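Local atomic coordinates of trichosurin (Trichosurus vulpecula, PDB entry 2RA6), a protein that is a dimeric lipocalin of possum milk whey that binds small molecules such as 4-ethylphenol and probably transports them. Residues B[29-34]-B[133-138]. The protein carries 1 engineered substitution. Numbering follows the deposited sequence.
With ZN (zinc ion), chain K.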
# COMPACT_ATOMS: atom_id res chain seq x y z
N HIS B 29 0.86 -16.86 15.30
CA HIS B 29 2.24 -16.62 15.72
C HIS B 29 2.92 -15.78 14.64
O HIS B 29 2.71 -16.00 13.45
CB HIS B 29 3.03 -17.93 15.81
CG HIS B 29 2.64 -18.80 16.95
ND1 HIS B 29 3.33 -18.82 18.15
CD2 HIS B 29 1.63 -19.69 17.09
CE1 HIS B 29 2.76 -19.68 18.97
NE2 HIS B 29 1.72 -20.22 18.35
N THR B 30 3.76 -14.84 15.05
CA THR B 30 4.49 -14.06 14.06
C THR B 30 5.70 -14.92 13.69
O THR B 30 6.46 -15.35 14.56
CB THR B 30 4.96 -12.72 14.64
OG1 THR B 30 3.82 -11.89 14.90
CG2 THR B 30 5.89 -12.00 13.66
N VAL B 31 5.87 -15.17 12.40
CA VAL B 31 6.96 -16.01 11.92
C VAL B 31 8.03 -15.21 11.19
O VAL B 31 9.23 -15.45 11.38
CB VAL B 31 6.40 -17.12 11.00
CG1 VAL B 31 7.52 -18.02 10.51
CG2 VAL B 31 5.37 -17.94 11.78
N VAL B 32 7.61 -14.26 10.36
CA VAL B 32 8.55 -13.42 9.63
C VAL B 32 8.07 -11.98 9.60
O VAL B 32 6.88 -11.71 9.47
CB VAL B 32 8.74 -13.90 8.16
CG1 VAL B 32 9.90 -13.13 7.51
CG2 VAL B 32 9.04 -15.39 8.13
N LEU B 33 9.01 -11.05 9.76
CA LEU B 33 8.73 -9.62 9.72
C LEU B 33 9.66 -9.08 8.65
O LEU B 33 10.78 -9.56 8.48
CB LEU B 33 9.06 -8.96 11.06
CG LEU B 33 8.19 -9.29 12.27
CD1 LEU B 33 8.78 -8.65 13.53
CD2 LEU B 33 6.77 -8.79 12.04
N ALA B 34 9.20 -8.08 7.91
CA ALA B 34 10.02 -7.48 6.87
C ALA B 34 9.59 -6.03 6.76
O ALA B 34 8.42 -5.71 6.95
CB ALA B 34 9.82 -8.19 5.54
N PRO B 133 4.54 -21.71 15.71
CA PRO B 133 5.75 -20.87 15.69
C PRO B 133 6.55 -20.78 14.40
O PRO B 133 7.34 -19.85 14.23
CB PRO B 133 6.58 -21.45 16.83
CG PRO B 133 5.55 -21.96 17.77
CD PRO B 133 4.60 -22.65 16.84
N ASN B 134 6.37 -21.74 13.50
CA ASN B 134 7.13 -21.72 12.25
C ASN B 134 6.22 -22.03 11.07
O ASN B 134 5.07 -22.45 11.25
CB ASN B 134 8.26 -22.76 12.32
CG ASN B 134 9.49 -22.36 11.51
OD1 ASN B 134 9.40 -21.56 10.57
ND2 ASN B 134 10.64 -22.93 11.86
N LEU B 135 6.72 -21.82 9.86
CA LEU B 135 5.97 -22.10 8.63
C LEU B 135 6.86 -22.83 7.63
O LEU B 135 8.08 -22.79 7.74
CB LEU B 135 5.47 -20.79 8.00
CG LEU B 135 4.22 -20.17 8.62
CD1 LEU B 135 4.02 -18.77 8.08
CD2 LEU B 135 3.01 -21.04 8.33
N SER B 136 6.23 -23.48 6.66
CA SER B 136 6.97 -24.23 5.65
C SER B 136 7.98 -23.34 4.94
O SER B 136 7.76 -22.14 4.77
CB SER B 136 6.02 -24.81 4.60
OG SER B 136 5.63 -23.83 3.65
N ASN B 137 9.10 -23.94 4.55
CA ASN B 137 10.15 -23.22 3.84
C ASN B 137 9.59 -22.63 2.55
O ASN B 137 9.98 -21.54 2.14
CB ASN B 137 11.31 -24.17 3.54
CG ASN B 137 12.11 -24.54 4.78
OD1 ASN B 137 12.58 -25.67 4.92
ND2 ASN B 137 12.27 -23.58 5.68
N GLU B 138 8.65 -23.35 1.93
CA GLU B 138 8.04 -22.88 0.69
C GLU B 138 7.31 -21.56 0.91
O GLU B 138 7.51 -20.60 0.17
CB GLU B 138 7.04 -23.93 0.16
CG GLU B 138 6.41 -23.57 -1.18
CD GLU B 138 5.27 -24.51 -1.55
OE1 GLU B 138 4.76 -24.39 -2.69
OE2 GLU B 138 4.89 -25.35 -0.72
ZN ZN K . 0.64 -21.66 19.19
O HOH W 1 7.46 -17.56 15.86
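In the lipocalin fold a loop runs from the last long barrel strand, 121-130, to the helix packed against the barrel, 137-148; here residues 133-135 of that loop lie over the outer side of strand 29-35, with His29 against Pro133 and Val31 beneath Asn134 and Leu135. The proline ring lies alongside the imidazole: Pro133 CD sits 4.0 Å from the His29 ring centroid and only 7° off its normal, a CH-pi contact over the face. Pro133 N stands over the same ring nearer its rim, 3.7 Å from His29 CG. That CG, anti to its own carbonyl carbon and beside the backbone N, brings the ring under Pro133. His29 NE2 binds the zinc ion at 2.0 Å, a site shared with His27. Val31 and Val32 both face Leu128, forming a classic beta bulge, and the Val31 side chain is directed at the loop. Its CG1, anti to the backbone N (chi1 -179°), is 3.9 Å from Leu135 N, while its CG2 lies 3.7 Å from Pro133 O and 4.0 Å from Leu135 CD1. An alanine at Val31 would probably leave a gap under the loop where CG1 and CG2 had met Leu135 N, Pro133 O and Leu135 CD1. Asn134 OD1 accepts a bent bond from Leu135 N (2.8 Å, 143° at the hydrogen), the donor tilted out of the carbonyl plane, and also one from Lys140 of the helix. No direct hydrogen bond joins strand and loop; instead one water donates to both Thr30 O and Pro133 O. Ser136 then N-caps the helix through Ile139 N. The join thus rests on apolar packing, a CH-pi contact and a bridging water; the NE2 bond to zinc fixes the imidazole, and Pro133 over its face probably limits its turning further.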